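Local coordinates for long form salivary protein D7L1 (Anopheles stephensi, PDB 3NHI), which binds and sequesters cysteinyl leukotrienes and thromboxane A2 analogues, so dampening the host's response while the mosquito takes its blood meal, at residues A[180-194]-A[237-249]. Residues are numbered along the deposited sequence; the frame is centred on the assembly and turned at random.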
ATOM      1  N   LEU A 180      -0.445 -25.339  -8.953  1.00  9.15           N
ATOM      2  CA  LEU A 180      -0.954 -25.490  -7.594  1.00  8.28           C
ATOM      3  C   LEU A 180      -0.436 -26.782  -6.969  1.00  8.36           C
ATOM      4  O   LEU A 180      -0.844 -27.879  -7.358  1.00  9.29           O
ATOM      5  CB  LEU A 180      -2.483 -25.443  -7.586  1.00  7.77           C
ATOM      6  CG  LEU A 180      -3.102 -24.185  -8.222  1.00  7.36           C
ATOM      7  CD1 LEU A 180      -4.622 -24.329  -8.295  1.00  7.09           C
ATOM      8  CD2 LEU A 180      -2.685 -22.909  -7.480  1.00  7.44           C
ATOM      9  N   THR A 181       0.471 -26.643  -6.009  1.00  7.97           N
ATOM     10  CA  THR A 181       1.120 -27.797  -5.380  1.00  8.09           C
ATOM     11  C   THR A 181       0.629 -28.079  -3.965  1.00  8.04           C
ATOM     12  O   THR A 181       0.875 -29.153  -3.421  1.00  8.17           O
ATOM     13  CB  THR A 181       2.626 -27.580  -5.284  1.00  7.91           C
ATOM     14  OG1 THR A 181       2.867 -26.403  -4.493  1.00  7.76           O
ATOM     15  CG2 THR A 181       3.235 -27.416  -6.676  1.00  8.84           C
ATOM     16  N   GLY A 182      -0.019 -27.092  -3.347  1.00  7.80           N
ATOM     17  CA  GLY A 182      -0.394 -27.188  -1.940  1.00  7.76           C
ATOM     18  C   GLY A 182       0.782 -27.334  -0.987  1.00  7.95           C
ATOM     19  O   GLY A 182       0.609 -27.787   0.137  1.00  8.91           O
ATOM     20  N   SER A 183       1.977 -26.958  -1.430  1.00  7.60           N
ATOM     21  CA  SER A 183       3.162 -27.105  -0.583  1.00  7.69           C
ATOM     22  C   SER A 183       3.135 -26.061   0.537  1.00  7.91           C
ATOM     23  O   SER A 183       2.543 -24.992   0.363  1.00  7.62           O
ATOM     24  CB  SER A 183       4.442 -26.964  -1.397  1.00  8.28           C
ATOM     25  OG  SER A 183       4.610 -25.625  -1.834  1.00  7.89           O
ATOM     26  N   PRO A 184       3.772 -26.358   1.687  1.00  8.14           N
ATOM     27  CA  PRO A 184       3.796 -25.362   2.763  1.00  8.60           C
ATOM     28  C   PRO A 184       4.464 -24.068   2.313  1.00  8.27           C
ATOM     29  O   PRO A 184       4.051 -22.989   2.732  1.00  8.06           O
ATOM     30  CB  PRO A 184       4.614 -26.035   3.870  1.00  9.06           C
ATOM     31  CG  PRO A 184       5.233 -27.246   3.244  1.00  9.61           C
ATOM     32  CD  PRO A 184       4.380 -27.641   2.094  1.00  8.58           C
ATOM     33  N   GLU A 185       5.452 -24.174   1.431  1.00  7.91           N
ATOM     34  CA  GLU A 185       6.153 -22.992   0.940  1.00  7.87           C
ATOM     35  C   GLU A 185       5.254 -22.138   0.045  1.00  7.58           C
ATOM     36  O   GLU A 185       5.240 -20.908   0.152  1.00  6.89           O
ATOM     37  CB  GLU A 185       7.436 -23.385   0.196  1.00  8.25           C
ATOM     38  CG  GLU A 185       8.514 -24.079   1.054  1.00  9.05           C
ATOM     39  CD  GLU A 185       8.330 -25.584   1.155  1.00 11.29           C
ATOM     40  OE1 GLU A 185       7.380 -26.143   0.564  1.00 11.39           O
ATOM     41  OE2 GLU A 185       9.161 -26.203   1.845  1.00 14.11           O
ATOM     42  N   LEU A 186       4.508 -22.777  -0.845  1.00  7.08           N
ATOM     43  CA  LEU A 186       3.590 -22.038  -1.705  1.00  6.88           C
ATOM     44  C   LEU A 186       2.496 -21.359  -0.883  1.00  6.71           C
ATOM     45  O   LEU A 186       2.154 -20.195  -1.133  1.00  6.18           O
ATOM     46  CB  LEU A 186       2.991 -22.946  -2.785  1.00  7.34           C
ATOM     47  CG  LEU A 186       2.060 -22.264  -3.796  1.00  6.72           C
ATOM     48  CD1 LEU A 186       2.762 -21.150  -4.576  1.00  8.25           C
ATOM     49  CD2 LEU A 186       1.523 -23.311  -4.747  1.00  7.94           C
ATOM     50  N   LYS A 187       1.955 -22.067   0.103  1.00  7.08           N
ATOM     51  CA  LYS A 187       0.942 -21.475   0.964  1.00  7.22           C
ATOM     52  C   LYS A 187       1.496 -20.249   1.689  1.00  7.14           C
ATOM     53  O   LYS A 187       0.812 -19.224   1.791  1.00  7.48           O
ATOM     54  CB  LYS A 187       0.390 -22.494   1.966  1.00  7.19           C
ATOM     55  CG  LYS A 187      -0.348 -23.642   1.289  1.00  8.56           C
ATOM     56  CD  LYS A 187      -0.877 -24.638   2.307  1.00 12.30           C
ATOM     57  CE  LYS A 187      -1.675 -25.736   1.630  1.00 14.36           C
ATOM     58  NZ  LYS A 187      -1.935 -26.867   2.574  1.00 18.35           N
ATOM     59  N   ASP A 188       2.728 -20.347   2.180  1.00  7.27           N
ATOM     60  CA  ASP A 188       3.361 -19.224   2.849  1.00  7.84           C
ATOM     61  C   ASP A 188       3.572 -18.046   1.899  1.00  6.81           C
ATOM     62  O   ASP A 188       3.224 -16.899   2.229  1.00  6.47           O
ATOM     63  CB  ASP A 188       4.689 -19.630   3.483  1.00  8.56           C
ATOM     64  CG  ASP A 188       5.314 -18.492   4.249  1.00 12.13           C
ATOM     65  OD1 ASP A 188       4.814 -18.173   5.354  1.00 16.69           O
ATOM     66  OD2 ASP A 188       6.273 -17.884   3.741  1.00 14.60           O
ATOM     67  N   ALA A 189       4.145 -18.319   0.725  1.00  6.62           N
ATOM     68  CA  ALA A 189       4.359 -17.276  -0.265  1.00  5.83           C
ATOM     69  C   ALA A 189       3.056 -16.550  -0.593  1.00  5.69           C
ATOM     70  O   ALA A 189       3.021 -15.313  -0.627  1.00  5.76           O
ATOM     71  CB  ALA A 189       4.985 -17.851  -1.530  1.00  6.02           C
ATOM     72  N   ILE A 190       1.990 -17.318  -0.811  1.00  5.35           N
ATOM     73  CA  ILE A 190       0.712 -16.733  -1.196  1.00  5.28           C
ATOM     74  C   ILE A 190       0.089 -15.900  -0.062  1.00  5.72           C
ATOM     75  O   ILE A 190      -0.501 -14.844  -0.326  1.00  6.11           O
ATOM     76  CB  ILE A 190      -0.255 -17.811  -1.769  1.00  5.20           C
ATOM     77  CG1 ILE A 190       0.281 -18.377  -3.097  1.00  5.67           C
ATOM     78  CG2 ILE A 190      -1.656 -17.242  -1.989  1.00  5.46           C
ATOM     79  CD1 ILE A 190       0.506 -17.344  -4.237  1.00  6.04           C
ATOM     80  N   ASP A 191       0.239 -16.347   1.184  1.00  5.83           N
ATOM     81  CA  ASP A 191      -0.217 -15.541   2.313  1.00  6.08           C
ATOM     82  C   ASP A 191       0.529 -14.204   2.360  1.00  5.45           C
ATOM     83  O   ASP A 191      -0.081 -13.132   2.512  1.00  5.38           O
ATOM     84  CB  ASP A 191      -0.065 -16.295   3.635  1.00  6.85           C
ATOM     85  CG  ASP A 191      -0.546 -15.487   4.806  1.00  8.57           C
ATOM     86  OD1 ASP A 191       0.306 -15.059   5.606  1.00 15.13           O
ATOM     87  OD2 ASP A 191      -1.765 -15.253   4.917  1.00 10.38           O
ATOM     88  N   CYS A 192       1.845 -14.269   2.188  1.00  5.11           N
ATOM     89  CA  CYS A 192       2.689 -13.087   2.216  1.00  4.92           C
ATOM     90  C   CYS A 192       2.287 -12.139   1.072  1.00  4.58           C
ATOM     91  O   CYS A 192       2.223 -10.913   1.247  1.00  4.70           O
ATOM     92  CB  CYS A 192       4.151 -13.538   2.133  1.00  5.30           C
ATOM     93  SG  CYS A 192       5.386 -12.242   1.947  1.00  6.04           S
ATOM     94  N   ILE A 193       2.004 -12.699  -0.097  1.00  5.15           N
ATOM     95  CA  ILE A 193       1.617 -11.880  -1.235  1.00  4.81           C
ATOM     96  C   ILE A 193       0.243 -11.254  -1.039  1.00  4.39           C
ATOM     97  O   ILE A 193       0.057 -10.063  -1.283  1.00  4.14           O
ATOM     98  CB  ILE A 193       1.678 -12.691  -2.541  1.00  4.94           C
ATOM     99  CG1 ILE A 193       3.128 -13.063  -2.859  1.00  5.88           C
ATOM    100  CG2 ILE A 193       1.083 -11.899  -3.698  1.00  5.78           C
ATOM    101  CD1 ILE A 193       3.271 -14.202  -3.869  1.00  6.76           C
ATOM    102  N   PHE A 194      -0.725 -12.047  -0.593  1.00  4.53           N
ATOM    103  CA  PHE A 194      -2.071 -11.519  -0.370  1.00  4.90           C
ATOM    104  C   PHE A 194      -2.061 -10.373   0.641  1.00  5.09           C
ATOM    105  O   PHE A 194      -2.782  -9.379   0.472  1.00  5.43           O
ATOM    106  CB  PHE A 194      -3.052 -12.624   0.056  1.00  5.37           C
ATOM    107  CG  PHE A 194      -3.747 -13.313  -1.108  1.00  5.86           C
ATOM    108  CD1 PHE A 194      -3.050 -13.651  -2.273  1.00  6.11           C
ATOM    109  CD2 PHE A 194      -5.104 -13.626  -1.026  1.00  6.32           C
ATOM    110  CE1 PHE A 194      -3.709 -14.291  -3.342  1.00  6.83           C
ATOM    111  CE2 PHE A 194      -5.765 -14.261  -2.078  1.00  6.79           C
ATOM    112  CZ  PHE A 194      -5.071 -14.588  -3.237  1.00  5.95           C
ATOM    113  N   GLU A 237      -7.968 -19.232   4.177  1.00  9.51           N
ATOM    114  CA  GLU A 237      -6.556 -18.875   4.034  1.00  8.71           C
ATOM    115  C   GLU A 237      -6.317 -18.250   2.672  1.00  7.56           C
ATOM    116  O   GLU A 237      -7.031 -18.552   1.708  1.00  7.06           O
ATOM    117  CB  GLU A 237      -5.658 -20.100   4.209  1.00  9.50           C
ATOM    118  CG  GLU A 237      -5.791 -20.728   5.589  1.00 13.05           C
ATOM    119  CD  GLU A 237      -4.929 -21.956   5.809  1.00 17.60           C
ATOM    120  OE1 GLU A 237      -4.163 -22.352   4.901  1.00 18.95           O
ATOM    121  OE2 GLU A 237      -5.031 -22.534   6.915  1.00 21.78           O
ATOM    122  N   ALA A 238      -5.308 -17.379   2.589  1.00  7.14           N
ATOM    123  CA  ALA A 238      -4.916 -16.792   1.314  1.00  6.27           C
ATOM    124  C   ALA A 238      -4.804 -17.844   0.211  1.00  6.38           C
ATOM    125  O   ALA A 238      -5.352 -17.665  -0.877  1.00  6.23           O
ATOM    126  CB  ALA A 238      -3.607 -16.037   1.459  1.00  6.56           C
ATOM    127  N   TYR A 239      -4.106 -18.945   0.500  1.00  6.10           N
ATOM    128  CA  TYR A 239      -3.936 -20.016  -0.479  1.00  6.44           C
ATOM    129  C   TYR A 239      -5.254 -20.592  -0.973  1.00  6.10           C
ATOM    130  O   TYR A 239      -5.382 -20.895  -2.161  1.00  6.16           O
ATOM    131  CB  TYR A 239      -3.034 -21.129   0.061  1.00  6.22           C
ATOM    132  CG  TYR A 239      -2.731 -22.169  -0.988  1.00  7.04           C
ATOM    133  CD1 TYR A 239      -1.886 -21.870  -2.064  1.00  7.01           C
ATOM    134  CD2 TYR A 239      -3.323 -23.427  -0.938  1.00  7.40           C
ATOM    135  CE1 TYR A 239      -1.607 -22.812  -3.047  1.00  7.96           C
ATOM    136  CE2 TYR A 239      -3.048 -24.376  -1.908  1.00  7.12           C
ATOM    137  CZ  TYR A 239      -2.196 -24.059  -2.965  1.00  7.81           C
ATOM    138  OH  TYR A 239      -1.935 -24.991  -3.941  1.00  8.79           O
ATOM    139  N   ASP A 240      -6.237 -20.706  -0.080  1.00  6.55           N
ATOM    140  CA  ASP A 240      -7.561 -21.194  -0.479  1.00  6.67           C
ATOM    141  C   ASP A 240      -8.207 -20.305  -1.530  1.00  6.21           C
ATOM    142  O   ASP A 240      -8.705 -20.802  -2.548  1.00  6.47           O
ATOM    143  CB  ASP A 240      -8.478 -21.355   0.728  1.00  7.01           C
ATOM    144  CG  ASP A 240      -7.914 -22.304   1.764  1.00  8.20           C
ATOM    145  OD1 ASP A 240      -7.382 -23.368   1.377  1.00 10.39           O
ATOM    146  OD2 ASP A 240      -8.014 -21.988   2.963  1.00  9.34           O
ATOM    147  N   TYR A 241      -8.173 -18.988  -1.306  1.00  5.92           N
ATOM    148  CA  TYR A 241      -8.747 -18.039  -2.265  1.00  5.93           C
ATOM    149  C   TYR A 241      -8.002 -18.044  -3.589  1.00  5.55           C
ATOM    150  O   TYR A 241      -8.609 -18.009  -4.650  1.00  6.26           O
ATOM    151  CB  TYR A 241      -8.796 -16.625  -1.678  1.00  5.45           C
ATOM    152  CG  TYR A 241      -9.687 -16.520  -0.464  1.00  5.36           C
ATOM    153  CD1 TYR A 241      -9.155 -16.190   0.777  1.00  6.55           C
ATOM    154  CD2 TYR A 241     -11.048 -16.789  -0.554  1.00  5.92           C
ATOM    155  CE1 TYR A 241      -9.961 -16.120   1.905  1.00  6.55           C
ATOM    156  CE2 TYR A 241     -11.869 -16.702   0.563  1.00  5.88           C
ATOM    157  CZ  TYR A 241     -11.320 -16.358   1.789  1.00  6.61           C
ATOM    158  OH  TYR A 241     -12.116 -16.289   2.914  1.00  8.50           O
ATOM    159  N   TYR A 242      -6.680 -18.117  -3.510  1.00  5.15           N
ATOM    160  CA  TYR A 242      -5.837 -18.223  -4.686  1.00  5.65           C
ATOM    161  C   TYR A 242      -6.212 -19.453  -5.537  1.00  6.12           C
ATOM    162  O   TYR A 242      -6.396 -19.328  -6.748  1.00  6.78           O
ATOM    163  CB  TYR A 242      -4.386 -18.277  -4.213  1.00  5.64           C
ATOM    164  CG  TYR A 242      -3.326 -18.482  -5.266  1.00  5.50           C
ATOM    165  CD1 TYR A 242      -3.025 -17.494  -6.206  1.00  5.00           C
ATOM    166  CD2 TYR A 242      -2.595 -19.664  -5.301  1.00  5.59           C
ATOM    167  CE1 TYR A 242      -2.036 -17.690  -7.156  1.00  5.23           C
ATOM    168  CE2 TYR A 242      -1.596 -19.859  -6.240  1.00  5.88           C
ATOM    169  CZ  TYR A 242      -1.320 -18.873  -7.163  1.00  5.17           C
ATOM    170  OH  TYR A 242      -0.336 -19.062  -8.112  1.00  7.18           O
ATOM    171  N   VAL A 243      -6.335 -20.614  -4.891  1.00  6.18           N
ATOM    172  CA  VAL A 243      -6.761 -21.847  -5.564  1.00  6.51           C
ATOM    173  C   VAL A 243      -8.147 -21.679  -6.185  1.00  6.04           C
ATOM    174  O   VAL A 243      -8.373 -22.059  -7.345  1.00  6.52           O
ATOM    175  CB  VAL A 243      -6.741 -23.059  -4.600  1.00  6.28           C
ATOM    176  CG1 VAL A 243      -7.489 -24.248  -5.207  1.00  7.25           C
ATOM    177  CG2 VAL A 243      -5.321 -23.462  -4.276  1.00  7.65           C
ATOM    178  N   CYS A 244      -9.072 -21.083  -5.436  1.00  6.33           N
ATOM    179  CA  CYS A 244     -10.416 -20.876  -5.979  1.00  6.52           C
ATOM    180  C   CYS A 244     -10.408 -20.019  -7.245  1.00  6.84           C
ATOM    181  O   CYS A 244     -11.105 -20.331  -8.207  1.00  7.48           O
ATOM    182  CB  CYS A 244     -11.351 -20.276  -4.936  1.00  6.72           C
ATOM    183  SG  CYS A 244     -11.761 -21.479  -3.663  1.00  7.11           S
ATOM    184  N   LEU A 245      -9.611 -18.948  -7.245  1.00  6.72           N
ATOM    185  CA  LEU A 245      -9.531 -18.057  -8.401  1.00  7.15           C
ATOM    186  C   LEU A 245      -8.863 -18.745  -9.581  1.00  7.39           C
ATOM    187  O   LEU A 245      -9.369 -18.695 -10.711  1.00  8.06           O
ATOM    188  CB  LEU A 245      -8.781 -16.774  -8.030  1.00  6.88           C
ATOM    189  CG  LEU A 245      -9.544 -15.854  -7.073  1.00  6.59           C
ATOM    190  CD1 LEU A 245      -8.577 -14.929  -6.349  1.00  6.57           C
ATOM    191  CD2 LEU A 245     -10.637 -15.066  -7.784  1.00  8.05           C
ATOM    192  N   VAL A 246      -7.753 -19.424  -9.312  1.00  7.58           N
ATOM    193  CA  VAL A 246      -6.977 -20.056 -10.378  1.00  8.94           C
ATOM    194  C   VAL A 246      -7.777 -21.173 -11.044  1.00  9.72           C
ATOM    195  O   VAL A 246      -7.746 -21.310 -12.271  1.00 10.77           O
ATOM    196  CB  VAL A 246      -5.616 -20.568  -9.856  1.00  8.44           C
ATOM    197  CG1 VAL A 246      -4.943 -21.490 -10.889  1.00 10.13           C
ATOM    198  CG2 VAL A 246      -4.701 -19.386  -9.514  1.00  8.89           C
ATOM    199  N   ASN A 247      -8.535 -21.931 -10.258  1.00  9.84           N
ATOM    200  CA  ASN A 247      -9.268 -23.070 -10.807  1.00 10.86           C
ATOM    201  C   ASN A 247     -10.667 -22.752 -11.336  1.00 11.23           C
ATOM    202  O   ASN A 247     -11.387 -23.651 -11.779  1.00 13.61           O
ATOM    203  CB  ASN A 247      -9.294 -24.224  -9.809  1.00 10.50           C
ATOM    204  CG  ASN A 247      -7.981 -24.993  -9.781  1.00  9.81           C
ATOM    205  OD1 ASN A 247      -7.153 -24.858 -10.683  1.00 11.94           O
ATOM    206  ND2 ASN A 247      -7.795 -25.812  -8.759  1.00 11.65           N
ATOM    207  N   SER A 248     -11.011 -21.473 -11.348  1.00 11.33           N
ATOM    208  CA  SER A 248     -12.317 -20.995 -11.800  1.00 10.78           C
ATOM    209  C   SER A 248     -12.321 -20.580 -13.269  1.00 11.08           C
ATOM    210  O   SER A 248     -11.272 -20.519 -13.915  1.00  9.72           O
ATOM    211  CB  SER A 248     -12.726 -19.782 -10.966  1.00 10.57           C
ATOM    212  OG  SER A 248     -11.997 -18.635 -11.383  1.00 10.29           O
ATOM    213  N   ARG A 249     -13.506 -20.240 -13.773  1.00 11.65           N
ATOM    214  CA  ARG A 249     -13.663 -19.715 -15.127  1.00 13.55           C
ATOM    215  C   ARG A 249     -12.925 -18.367 -15.286  1.00 13.04           C
ATOM    216  O   ARG A 249     -12.689 -17.908 -16.410  1.00 14.29           O
ATOM    217  CB  ARG A 249     -15.152 -19.558 -15.449  1.00 14.23           C
ATOM    218  CG  ARG A 249     -15.569 -20.019 -16.836  1.00 19.60           C
ATOM    219  CD  ARG A 249     -16.221 -21.406 -16.807  1.00 25.28           C
ATOM    220  NE  ARG A 249     -17.596 -21.365 -16.302  1.00 29.08           N
ATOM    221  CZ  ARG A 249     -17.986 -21.808 -15.107  1.00 30.71           C
ATOM    222  NH1 ARG A 249     -17.110 -22.348 -14.264  1.00 31.67           N
ATOM    223  NH2 ARG A 249     -19.266 -21.712 -14.754  1.00 31.42           N
TER
HETATM  224  O   HOH W   1      -1.972 -19.101   2.531  1.00  8.63           O
HETATM  225  O   HOH W   2      -3.919 -16.823   5.036  1.00 12.25           O
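Y239 and Y242 both carry CG anti to the backbone N (chi1 -174° in Y239), which brings their rings up against helix 184-194 and the loop before it. K187, its chain extended beyond CG, lies across one face of Y239; its CG stands 3.9 Å from the ring centroid in a CH-pi contact offset toward the rim, while V243 CG2 covers the opposite face. At the phenol end, G182 N donates to Y239 OH over 2.9 Å, a bent bond of 135° that ties the loop before helix 184-194 to helix 238-246. Y242 is clamped likewise: I190 CD1 sits almost on the ring normal, 3.7 Å from the centroid of Y242, with V246 CG2 over the other face. L180 spreads its two branches, CD2 touching Y242 CE2 at 3.5 Å and CD1 reaching V246 and N247.

The helices come closest where A238 packs on D191 and F194, with A238 CB 3.5 Å from D191 CA. The carbonyl oxygen of A238 lies over one face of the F194 ring. Two waters bridge this end: one joins K187 O to Y239 N, the other D191 OD2 to A238 N, supplying acceptors to amides in the first turn of helix 238-246.

With axes 8.6 Å apart at 92°, the two helices form a near-perpendicular pair in the PBP/GOBP-family part of the chain, away from the lipid pocket. Disulfide C192-C159 ties helix 184-194 to helix 155-163, where I193 also packs; C244-C233 anchors helix 238-246 just after helix 223-231, which Y241 and L245 meet. Helix 251-266 touches both, F258 against I193 and F254 against Y242, L245 and V246.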